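Local coordinates for nitrophorin Cim l NP (Cimex lectularius, PDB 2IMQ), which carries nitric oxide on a cysteine-ligated heme in bed bug saliva and delivers it to the victim during feeding, causing vasodilation, at residues S33-D38 with L275-V280; D38-A43 with K71-L76; L86-L91 with F129-S134. All blocks are in the same frame, centred on the assembly; numbering follows the deposited sequence.

Interaction 1 (S33-D38 with L275-V280); sequences SGETPD and LAKFRV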
loop_
_atom_site.group_PDB
_atom_site.type_symbol
_atom_site.label_atom_id
_atom_site.label_comp_id
_atom_site.label_asym_id
_atom_site.label_seq_id
_atom_site.Cartn_x
_atom_site.Cartn_y
_atom_site.Cartn_z
ATOM N N SER A 33 4.791 10.544 -16.393
ATOM C CA SER A 33 4.140 11.624 -17.114
ATOM C C SER A 33 4.617 12.969 -16.614
ATOM O O SER A 33 4.020 13.995 -16.933
ATOM C CB SER A 33 2.615 11.550 -17.039
ATOM O OG SER A 33 2.151 11.598 -15.693
ATOM N N GLY A 34 5.717 12.969 -15.873
ATOM C CA GLY A 34 6.380 14.188 -15.463
ATOM C C GLY A 34 5.930 14.788 -14.133
ATOM O O GLY A 34 6.389 15.855 -13.756
ATOM N N GLU A 35 5.079 14.078 -13.376
ATOM C CA GLU A 35 4.644 14.587 -12.092
ATOM C C GLU A 35 5.780 14.462 -11.088
ATOM O O GLU A 35 6.621 13.569 -11.218
ATOM C CB GLU A 35 3.447 13.771 -11.609
ATOM C CG GLU A 35 2.148 14.098 -12.345
ATOM C CD GLU A 35 1.076 13.024 -12.234
ATOM O OE1 GLU A 35 1.395 11.904 -11.806
ATOM O OE2 GLU A 35 -0.084 13.301 -12.613
ATOM N N THR A 36 5.746 15.317 -10.058
ATOM C CA THR A 36 6.789 15.468 -9.077
ATOM C C THR A 36 6.172 15.452 -7.667
ATOM O O THR A 36 6.116 16.472 -6.987
ATOM C CB THR A 36 7.522 16.814 -9.324
ATOM O OG1 THR A 36 6.563 17.869 -9.491
ATOM C CG2 THR A 36 8.222 16.807 -10.636
ATOM N N PRO A 37 5.690 14.298 -7.196
ATOM C CA PRO A 37 4.993 14.300 -5.930
ATOM C C PRO A 37 5.900 14.629 -4.801
ATOM O O PRO A 37 7.091 14.341 -4.828
ATOM C CB PRO A 37 4.510 12.870 -5.799
ATOM C CG PRO A 37 5.407 12.075 -6.632
ATOM C CD PRO A 37 5.721 12.972 -7.813
ATOM N N ASP A 38 5.352 15.211 -3.747
ATOM C CA ASP A 38 6.140 15.550 -2.573
ATOM C C ASP A 38 6.588 14.378 -1.736
ATOM O O ASP A 38 7.695 14.368 -1.207
ATOM C CB ASP A 38 5.361 16.557 -1.744
ATOM C CG ASP A 38 5.035 17.785 -2.524
ATOM O OD1 ASP A 38 5.999 18.535 -2.877
ATOM O OD2 ASP A 38 3.869 18.025 -2.919
ATOM N N LEU A 275 -1.294 1.827 -7.774
ATOM C CA LEU A 275 -0.761 3.140 -7.607
ATOM C C LEU A 275 -1.865 4.144 -7.287
ATOM O O LEU A 275 -2.857 4.237 -8.041
ATOM C CB LEU A 275 -0.086 3.544 -8.929
ATOM C CG LEU A 275 0.428 4.960 -9.051
ATOM C CD1 LEU A 275 1.534 5.272 -8.000
ATOM C CD2 LEU A 275 0.945 5.179 -10.415
ATOM N N ALA A 276 -1.710 4.871 -6.197
ATOM C CA ALA A 276 -2.644 5.900 -5.837
ATOM C C ALA A 276 -1.910 7.215 -5.785
ATOM O O ALA A 276 -0.746 7.271 -5.408
ATOM C CB ALA A 276 -3.349 5.630 -4.496
ATOM N N LYS A 277 -2.622 8.254 -6.132
ATOM C CA LYS A 277 -2.103 9.609 -6.148
ATOM C C LYS A 277 -3.107 10.451 -5.410
ATOM O O LYS A 277 -4.310 10.384 -5.669
ATOM C CB LYS A 277 -1.888 10.161 -7.575
ATOM C CG LYS A 277 -1.024 9.293 -8.451
ATOM C CD LYS A 277 -0.863 9.876 -9.863
ATOM C CE LYS A 277 -0.117 8.933 -10.761
ATOM N NZ LYS A 277 0.073 9.583 -12.109
ATOM N N PHE A 278 -2.605 11.256 -4.474
ATOM C CA PHE A 278 -3.458 12.109 -3.629
ATOM C C PHE A 278 -2.934 13.514 -3.597
ATOM O O PHE A 278 -1.731 13.724 -3.697
ATOM C CB PHE A 278 -3.425 11.609 -2.184
ATOM C CG PHE A 278 -3.815 10.176 -2.025
ATOM C CD1 PHE A 278 -2.848 9.186 -2.064
ATOM C CD2 PHE A 278 -5.118 9.837 -1.734
ATOM C CE1 PHE A 278 -3.204 7.851 -1.878
ATOM C CE2 PHE A 278 -5.449 8.457 -1.511
ATOM C CZ PHE A 278 -4.477 7.512 -1.636
ATOM N N ARG A 279 -3.846 14.425 -3.328
ATOM C CA ARG A 279 -3.490 15.791 -2.971
ATOM C C ARG A 279 -4.044 16.058 -1.572
ATOM O O ARG A 279 -5.226 15.849 -1.338
ATOM C CB ARG A 279 -4.080 16.744 -3.955
ATOM C CG ARG A 279 -3.835 18.211 -3.712
ATOM C CD ARG A 279 -4.546 19.066 -4.771
ATOM N NE ARG A 279 -4.084 18.728 -6.110
ATOM C CZ ARG A 279 -4.849 18.659 -7.194
ATOM N NH1 ARG A 279 -6.164 18.879 -7.125
ATOM N NH2 ARG A 279 -4.297 18.346 -8.364
ATOM N N VAL A 280 -3.167 16.425 -0.645
ATOM C CA VAL A 280 -3.575 16.756 0.715
ATOM C C VAL A 280 -3.510 18.252 0.956
ATOM O O VAL A 280 -2.637 18.925 0.398
ATOM C CB VAL A 280 -2.755 15.967 1.770
ATOM C CG1 VAL A 280 -2.754 14.482 1.443
ATOM C CG2 VAL A 280 -1.376 16.452 1.918
#
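K277 NZ donates to E35 OE1 over 2.7 Å, and this hydrogen-bonded salt bridge carries the contact. K277 engages one of the two carboxylate oxygens: the ammonium sits on the syn lone pair of OE1, the side that faces the other oxygen, yet E35 OE2 stays 3.8 Å from K277 NZ. The last methylenes of the lysine follow the same oxygen, with K277 CE 3.5 Å from E35 OE1. Every torsion of K277 beyond CG is close to 180°, and the straight chain carries the charge well out from the backbone. E35 is likewise extended past CG and meets the lysine at about a right angle, so the two chains cross at their ends and share little surface. Lysine suits a place where a charge must be carried clear of a strand, and glutamate one where a loop has to reach down to it.

The strand belongs to one sheet of the beta-sandwich of the DNase I-like fold, where 274-281 lies between 6-17 and 255-262. K277 stands on the outer face, beside S259, whereas F278 and V280 turn to the inner face and meet F167 of the opposing sheet; aromatic and branched residues fit that interior. Residues 33-38 form the loop that leads from helix 26-29 into strand 39-46. G34 turns it with a positive phi of 90°, a shape that glycine, lacking CB, adopts without pressing on the carbonyl oxygen before it. E35 also rests on H10 of strand 6-17, the neighbour of 274-281. At the far end of the loop the two carboxylate oxygens of D38 are divided between H94 NE2 and the backbone N of S8, which fixes the start of the next strand.

Interaction 2 (D38-A43 with K71-L76); sequences DVIAVA and KGYTKL. With HEM (protoporphyrin IX containing Fe), chain B.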
loop_
_atom_site.group_PDB
_atom_site.type_symbol
_atom_site.label_atom_id
_atom_site.label_comp_id
_atom_site.label_asym_id
_atom_site.label_seq_id
_atom_site.Cartn_x
_atom_site.Cartn_y
_atom_site.Cartn_z
ATOM N N ASP A 38 5.352 15.211 -3.747
ATOM C CA ASP A 38 6.140 15.550 -2.573
ATOM C C ASP A 38 6.588 14.378 -1.736
ATOM O O ASP A 38 7.695 14.368 -1.207
ATOM C CB ASP A 38 5.361 16.557 -1.744
ATOM C CG ASP A 38 5.035 17.785 -2.524
ATOM O OD1 ASP A 38 5.999 18.535 -2.877
ATOM O OD2 ASP A 38 3.869 18.025 -2.919
ATOM N N VAL A 39 5.716 13.364 -1.631
ATOM C CA VAL A 39 5.978 12.178 -0.831
ATOM C C VAL A 39 5.664 10.947 -1.680
ATOM O O VAL A 39 4.679 10.947 -2.425
ATOM C CB VAL A 39 5.072 12.170 0.437
ATOM C CG1 VAL A 39 5.283 10.901 1.208
ATOM C CG2 VAL A 39 5.343 13.454 1.206
ATOM N N ILE A 40 6.526 9.955 -1.577
ATOM C CA ILE A 40 6.263 8.653 -2.226
ATOM C C ILE A 40 6.447 7.540 -1.228
ATOM O O ILE A 40 7.439 7.505 -0.482
ATOM C CB ILE A 40 7.278 8.421 -3.383
ATOM C CG1 ILE A 40 7.168 9.481 -4.479
ATOM C CG2 ILE A 40 7.071 7.084 -4.014
ATOM C CD1 ILE A 40 8.311 9.419 -5.515
ATOM N N ALA A 41 5.480 6.622 -1.172
ATOM C CA ALA A 41 5.585 5.468 -0.306
ATOM C C ALA A 41 5.439 4.199 -1.155
ATOM O O ALA A 41 4.575 4.161 -2.042
ATOM C CB ALA A 41 4.554 5.496 0.760
ATOM N N VAL A 42 6.293 3.237 -0.885
ATOM C CA VAL A 42 6.330 1.947 -1.571
ATOM C C VAL A 42 6.194 0.804 -0.587
ATOM O O VAL A 42 7.010 0.688 0.318
ATOM C CB VAL A 42 7.685 1.779 -2.324
ATOM C CG1 VAL A 42 7.712 0.460 -3.095
ATOM C CG2 VAL A 42 7.913 3.012 -3.265
ATOM N N ALA A 43 5.194 -0.038 -0.752
ATOM C CA ALA A 43 4.976 -1.151 0.156
ATOM C C ALA A 43 4.973 -2.427 -0.689
ATOM O O ALA A 43 4.332 -2.523 -1.749
ATOM C CB ALA A 43 3.654 -1.040 0.909
ATOM N N LYS A 71 15.937 13.319 -8.621
ATOM C CA LYS A 71 14.694 14.071 -8.629
ATOM C C LYS A 71 14.438 14.881 -7.366
ATOM O O LYS A 71 13.413 15.529 -7.254
ATOM C CB LYS A 71 13.517 13.120 -8.920
ATOM C CG LYS A 71 13.549 12.532 -10.340
ATOM C CD LYS A 71 12.749 11.266 -10.497
ATOM C CE LYS A 71 11.650 11.370 -11.563
ATOM N NZ LYS A 71 12.037 11.304 -12.984
ATOM N N GLY A 72 15.351 14.819 -6.412
ATOM C CA GLY A 72 15.305 15.616 -5.211
ATOM C C GLY A 72 14.722 14.958 -4.000
ATOM O O GLY A 72 14.456 15.627 -3.002
ATOM N N TYR A 73 14.553 13.643 -4.045
ATOM C CA TYR A 73 14.019 12.939 -2.885
ATOM C C TYR A 73 15.048 12.472 -1.878
ATOM O O TYR A 73 16.166 12.088 -2.234
ATOM C CB TYR A 73 13.246 11.691 -3.342
ATOM C CG TYR A 73 12.012 12.006 -4.145
ATOM C CD1 TYR A 73 12.048 12.044 -5.511
ATOM C CD2 TYR A 73 10.805 12.319 -3.522
ATOM C CE1 TYR A 73 10.947 12.366 -6.238
ATOM C CE2 TYR A 73 9.701 12.704 -4.248
ATOM C CZ TYR A 73 9.747 12.682 -5.615
ATOM O OH TYR A 73 8.666 13.012 -6.386
ATOM N N THR A 74 14.634 12.476 -0.620
ATOM C CA THR A 74 15.349 11.892 0.453
ATOM C C THR A 74 14.556 10.634 0.899
ATOM O O THR A 74 13.376 10.730 1.120
ATOM C CB THR A 74 15.395 12.937 1.607
ATOM O OG1 THR A 74 16.270 14.026 1.249
ATOM C CG2 THR A 74 15.991 12.362 2.855
ATOM N N LYS A 75 15.244 9.528 1.129
ATOM C CA LYS A 75 14.608 8.321 1.707
ATOM C C LYS A 75 14.507 8.541 3.222
ATOM O O LYS A 75 15.543 8.633 3.909
ATOM C CB LYS A 75 15.406 7.067 1.408
ATOM C CG LYS A 75 14.844 5.844 2.138
ATOM C CD LYS A 75 15.640 4.620 1.859
ATOM C CE LYS A 75 16.934 4.606 2.619
ATOM N NZ LYS A 75 17.715 3.435 2.218
ATOM N N LEU A 76 13.297 8.743 3.734
ATOM C CA LEU A 76 13.072 8.894 5.167
ATOM C C LEU A 76 13.335 7.600 5.895
ATOM O O LEU A 76 13.940 7.569 6.959
ATOM C CB LEU A 76 11.683 9.430 5.449
ATOM C CG LEU A 76 11.397 10.821 4.930
ATOM C CD1 LEU A 76 10.056 11.325 5.363
ATOM C CD2 LEU A 76 12.498 11.807 5.354
HETATM C CHA HEM B . 15.152 -2.329 -0.204
HETATM C CHB HEM B . 11.373 -2.252 -3.240
HETATM C CHC HEM B . 11.730 -7.021 -3.788
HETATM C CHD HEM B . 15.245 -7.213 -0.573
HETATM C C1A HEM B . 14.134 -1.866 -0.988
HETATM C C2A HEM B . 13.739 -0.488 -1.164
HETATM C C3A HEM B . 12.661 -0.498 -1.988
HETATM C C4A HEM B . 12.382 -1.852 -2.369
HETATM C CMA HEM B . 11.914 0.726 -2.486
HETATM C CAA HEM B . 14.398 0.768 -0.550
HETATM C CBA HEM B . 15.359 1.254 -1.669
HETATM C CGA HEM B . 16.175 2.456 -1.217
HETATM O O1A HEM B . 17.152 2.265 -0.494
HETATM O O2A HEM B . 15.887 3.605 -1.637
HETATM C C1B HEM B . 11.166 -3.531 -3.654
HETATM C C2B HEM B . 10.161 -3.941 -4.605
HETATM C C3B HEM B . 10.250 -5.255 -4.772
HETATM C C4B HEM B . 11.329 -5.720 -3.939
HETATM C CMB HEM B . 9.279 -2.889 -5.178
HETATM C CAB HEM B . 9.411 -6.174 -5.646
HETATM C CBB HEM B . 8.717 -5.698 -6.689
HETATM C C1C HEM B . 12.730 -7.538 -3.016
HETATM C C2C HEM B . 13.080 -8.927 -2.855
HETATM C C3C HEM B . 14.104 -8.953 -2.006
HETATM C C4C HEM B . 14.331 -7.632 -1.510
HETATM C CMC HEM B . 12.542 -10.111 -3.665
HETATM C CAC HEM B . 14.862 -10.189 -1.542
HETATM C CBC HEM B . 14.257 -11.194 -0.912
HETATM C C1D HEM B . 15.493 -5.925 -0.154
HETATM C C2D HEM B . 16.423 -5.589 0.896
HETATM C C3D HEM B . 16.420 -4.097 0.987
HETATM C C4D HEM B . 15.467 -3.639 0.011
HETATM C CMD HEM B . 17.281 -6.555 1.714
HETATM C CAD HEM B . 17.271 -3.303 1.993
HETATM C CBD HEM B . 18.712 -3.455 1.534
HETATM C CGD HEM B . 19.589 -2.458 2.225
HETATM O O1D HEM B . 20.829 -2.486 1.935
HETATM O O2D HEM B . 19.038 -1.668 3.046
HETATM N NA HEM B . 13.308 -2.688 -1.746
HETATM N NB HEM B . 11.848 -4.643 -3.245
HETATM N NC HEM B . 13.485 -6.790 -2.164
HETATM N ND HEM B . 14.936 -4.744 -0.631
HETATM FE FE HEM B . 13.496 -4.711 -2.050
#
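Y73 leans its ring across to strand 39-46, where the CD1 methyl of I40 settles over one face. From CB the chain heads toward I40, with CG anti to the carbonyl carbon (chi1 -65°). Y73 CE2 is 4.0 Å from D38 O, which lies at the edge near the ring plane; this is packing, since D38 O accepts a hydrogen bond from the backbone N of L91. I40 CD1 hangs 3.5 Å above the ring plane, displaced toward the rim, and 26° off the normal through the centroid, a CH-pi contact. The methyl is nearest Y73 CZ, at 3.6 Å, and 3.7 Å from Y73 OH. The hydroxyl is held by the carbonyl O of P37, so the polar tip of a largely buried ring is satisfied while its face remains available to a hydrocarbon. Tyrosine suits both demands, and the unbranched CG1-CD1 arm of isoleucine gives the reach to the ring, crossing it at about a right angle. L68 of helix 57-70 packs against both residues.

Just before the tyrosine, G72 ends that helix in a Schellman motif, with a positive phi that glycine adopts without strain. Two residues beyond Y73, K75 bends at chi3 (76°) to bring K75 NZ within 3.0 Å of heme O1A, a hydrogen bond to a propionate whose probable negative charge suits a lysine; K75 CD lies 3.6 Å from the other oxygen, heme O2A. Strands 39-46 and 73-80 run parallel with strand 84-91 between them, and helix 57-70, which bears the heme ligand C60, links them over this face: a beta-alpha-beta crossover on the outer face of a DNase I-like sandwich, used here to hold a heme.

Interaction 3 (L86-L91 with F129-S134); sequences LTVYCL and FSFTTS. With HEM (protoporphyrin IX containing Fe), chain B.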
loop_
_atom_site.group_PDB
_atom_site.type_symbol
_atom_site.label_atom_id
_atom_site.label_comp_id
_atom_site.label_asym_id
_atom_site.label_seq_id
_atom_site.Cartn_x
_atom_site.Cartn_y
_atom_site.Cartn_z
ATOM N N LEU A 86 8.476 -1.522 3.580
ATOM C CA LEU A 86 7.867 -0.217 3.443
ATOM C C LEU A 86 8.977 0.816 3.353
ATOM O O LEU A 86 9.854 0.869 4.216
ATOM C CB LEU A 86 7.009 0.145 4.657
ATOM C CG LEU A 86 6.297 1.499 4.681
ATOM C CD1 LEU A 86 5.295 1.660 3.518
ATOM C CD2 LEU A 86 5.647 1.704 6.028
ATOM N N THR A 87 8.891 1.655 2.325
ATOM C CA THR A 87 9.853 2.738 2.121
ATOM C C THR A 87 9.064 4.018 1.945
ATOM O O THR A 87 8.099 4.049 1.181
ATOM C CB THR A 87 10.725 2.450 0.906
ATOM O OG1 THR A 87 11.316 1.154 1.033
ATOM C CG2 THR A 87 11.855 3.473 0.820
ATOM N N VAL A 88 9.545 5.116 2.567
ATOM C CA VAL A 88 8.949 6.415 2.404
ATOM C C VAL A 88 10.031 7.396 1.945
ATOM O O VAL A 88 11.084 7.452 2.581
ATOM C CB VAL A 88 8.271 6.907 3.708
ATOM C CG1 VAL A 88 7.616 8.206 3.468
ATOM C CG2 VAL A 88 7.222 5.874 4.170
ATOM N N TYR A 89 9.730 8.132 0.890
ATOM C CA TYR A 89 10.596 9.175 0.355
ATOM C C TYR A 89 9.861 10.496 0.439
ATOM O O TYR A 89 8.638 10.578 0.294
ATOM C CB TYR A 89 10.898 8.907 -1.131
ATOM C CG TYR A 89 11.568 7.633 -1.430
ATOM C CD1 TYR A 89 10.829 6.527 -1.781
ATOM C CD2 TYR A 89 12.938 7.499 -1.382
ATOM C CE1 TYR A 89 11.442 5.330 -2.089
ATOM C CE2 TYR A 89 13.557 6.309 -1.694
ATOM C CZ TYR A 89 12.796 5.200 -2.062
ATOM O OH TYR A 89 13.389 3.996 -2.322
ATOM N N CYS A 90 10.641 11.581 0.642
ATOM C CA CYS A 90 10.059 12.895 0.622
ATOM C C CYS A 90 11.025 13.839 -0.049
ATOM O O CYS A 90 12.223 13.664 0.089
ATOM C CB CYS A 90 9.771 13.363 2.047
ATOM S SG CYS A 90 8.961 15.009 2.254
ATOM N N LEU A 91 10.509 14.807 -0.779
ATOM C CA LEU A 91 11.418 15.822 -1.373
ATOM C C LEU A 91 12.203 16.484 -0.262
ATOM O O LEU A 91 11.636 16.923 0.745
ATOM C CB LEU A 91 10.650 16.829 -2.202
ATOM C CG LEU A 91 10.083 16.363 -3.553
ATOM C CD1 LEU A 91 9.245 17.425 -4.154
ATOM C CD2 LEU A 91 11.136 15.878 -4.502
ATOM N N PHE A 129 2.359 12.957 9.063
ATOM C CA PHE A 129 2.034 11.874 8.097
ATOM C C PHE A 129 2.337 10.526 8.712
ATOM O O PHE A 129 3.358 10.366 9.370
ATOM C CB PHE A 129 2.889 11.998 6.823
ATOM C CG PHE A 129 2.520 13.127 5.939
ATOM C CD1 PHE A 129 2.890 14.437 6.255
ATOM C CD2 PHE A 129 1.827 12.909 4.771
ATOM C CE1 PHE A 129 2.552 15.501 5.432
ATOM C CE2 PHE A 129 1.491 13.951 3.943
ATOM C CZ PHE A 129 1.875 15.269 4.284
ATOM N N SER A 130 1.476 9.533 8.455
ATOM C CA SER A 130 1.750 8.156 8.819
ATOM C C SER A 130 1.398 7.299 7.621
ATOM O O SER A 130 0.365 7.471 7.040
ATOM C CB SER A 130 0.920 7.688 10.046
ATOM O OG SER A 130 1.269 8.407 11.232
ATOM N N PHE A 131 2.303 6.398 7.356
ATOM C CA PHE A 131 2.154 5.341 6.339
ATOM C C PHE A 131 2.259 3.966 6.960
ATOM O O PHE A 131 3.241 3.662 7.633
ATOM C CB PHE A 131 3.231 5.475 5.254
ATOM C CG PHE A 131 3.076 6.711 4.425
ATOM C CD1 PHE A 131 3.562 7.936 4.880
ATOM C CD2 PHE A 131 2.331 6.692 3.270
ATOM C CE1 PHE A 131 3.376 9.068 4.126
ATOM C CE2 PHE A 131 2.154 7.821 2.523
ATOM C CZ PHE A 131 2.657 9.020 2.959
ATOM N N THR A 132 1.236 3.132 6.750
ATOM C CA THR A 132 1.166 1.795 7.250
ATOM C C THR A 132 1.125 0.809 6.108
ATOM O O THR A 132 0.446 1.019 5.126
ATOM C CB THR A 132 -0.109 1.627 8.101
ATOM O OG1 THR A 132 0.009 2.480 9.222
ATOM C CG2 THR A 132 -0.317 0.209 8.607
ATOM N N THR A 133 1.818 -0.291 6.321
ATOM C CA THR A 133 1.525 -1.524 5.559
ATOM C C THR A 133 1.301 -2.698 6.522
ATOM O O THR A 133 1.735 -2.649 7.680
ATOM C CB THR A 133 2.621 -1.822 4.507
ATOM O OG1 THR A 133 2.138 -2.794 3.551
ATOM C CG2 THR A 133 3.865 -2.361 5.080
ATOM N N SER A 134 0.634 -3.748 6.061
ATOM C CA SER A 134 0.324 -4.862 6.912
ATOM C C SER A 134 0.206 -6.115 6.090
ATOM O O SER A 134 0.046 -6.078 4.861
ATOM C CB SER A 134 -0.936 -4.578 7.687
ATOM O OG SER A 134 -2.042 -4.383 6.793
HETATM C CHA HEM B . 15.152 -2.329 -0.204
HETATM C CHB HEM B . 11.373 -2.252 -3.240
HETATM C CHC HEM B . 11.730 -7.021 -3.788
HETATM C CHD HEM B . 15.245 -7.213 -0.573
HETATM C C1A HEM B . 14.134 -1.866 -0.988
HETATM C C2A HEM B . 13.739 -0.488 -1.164
HETATM C C3A HEM B . 12.661 -0.498 -1.988
HETATM C C4A HEM B . 12.382 -1.852 -2.369
HETATM C CMA HEM B . 11.914 0.726 -2.486
HETATM C CAA HEM B . 14.398 0.768 -0.550
HETATM C CBA HEM B . 15.359 1.254 -1.669
HETATM C CGA HEM B . 16.175 2.456 -1.217
HETATM O O1A HEM B . 17.152 2.265 -0.494
HETATM O O2A HEM B . 15.887 3.605 -1.637
HETATM C C1B HEM B . 11.166 -3.531 -3.654
HETATM C C2B HEM B . 10.161 -3.941 -4.605
HETATM C C3B HEM B . 10.250 -5.255 -4.772
HETATM C C4B HEM B . 11.329 -5.720 -3.939
HETATM C CMB HEM B . 9.279 -2.889 -5.178
HETATM C CAB HEM B . 9.411 -6.174 -5.646
HETATM C CBB HEM B . 8.717 -5.698 -6.689
HETATM C C1C HEM B . 12.730 -7.538 -3.016
HETATM C C2C HEM B . 13.080 -8.927 -2.855
HETATM C C3C HEM B . 14.104 -8.953 -2.006
HETATM C C4C HEM B . 14.331 -7.632 -1.510
HETATM C CMC HEM B . 12.542 -10.111 -3.665
HETATM C CAC HEM B . 14.862 -10.189 -1.542
HETATM C CBC HEM B . 14.257 -11.194 -0.912
HETATM C C1D HEM B . 15.493 -5.925 -0.154
HETATM C C2D HEM B . 16.423 -5.589 0.896
HETATM C C3D HEM B . 16.420 -4.097 0.987
HETATM C C4D HEM B . 15.467 -3.639 0.011
HETATM C CMD HEM B . 17.281 -6.555 1.714
HETATM C CAD HEM B . 17.271 -3.303 1.993
HETATM C CBD HEM B . 18.712 -3.455 1.534
HETATM C CGD HEM B . 19.589 -2.458 2.225
HETATM O O1D HEM B . 20.829 -2.486 1.935
HETATM O O2D HEM B . 19.038 -1.668 3.046
HETATM N NA HEM B . 13.308 -2.688 -1.746
HETATM N NB HEM B . 11.848 -4.643 -3.245
HETATM N NC HEM B . 13.485 -6.790 -2.164
HETATM N ND HEM B . 14.936 -4.744 -0.631
HETATM FE FE HEM B . 13.496 -4.711 -2.050
#
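Two sheets of the beta-sandwich meet face to face here, strand 84-91 from one and strand 127-135 from the other. The segment axes approach to 8.3 Å and run nearly antiparallel, at 159°, close enough for aliphatic side chains to fill the gap. L86 makes the closest approach: L86 CD2 comes within 3.5 Å of F131 O, a van der Waals contact of methyl with carbonyl, while L86 CB rests 4.0 Å from T133 CG2. With CG anti to the backbone N (chi1 180°), the leucine is carried out toward the other sheet. T133 presents its methyl to the leucine and gives its OG1 to I169 O, so a beta-branched residue with one polar arm can sit in an apolar interior. Beside this pair V88 CG2 touches F131 CB at 4.2 Å, the valine and phenylalanine crossing obliquely.

The other face of strand 84-91 serves the heme. Y89 OH donates a 2.6 Å hydrogen bond to heme O2A, which lies in the plane of the tyrosine ring, at its edge, and T87 OG1, itself bonded to N78 ND2, packs 3.5 Å from heme CAA.

Within the core F131 also lies on V39 and A41 of strand 39-46 and meets the ring of F167, nearly parallel, from strand 165-169 next to its own, while L86 and V88 reach I118 and F122 of strand 116-124.

Overall arrangement
From the N terminus, residues 33-38 come first, and their partner strand 274-281 is the last in the chain, so interaction 1 closes a loop of over two hundred residues that contains the other two. Inside it, interaction 2 closes a short loop of 27 residues, about half of them in helix 57-70. Interaction 3 opens only afterwards and closes one of 37 residues; the two are in series and none cross. Interactions 1 and 2 share D38, and a probable backbone hydrogen bond between I40 O and Y89 N joins interactions 2 and 3. Interaction 1 ties a surface loop to one sheet, interaction 2 spans strands of that sheet, and interaction 3 joins it to the second.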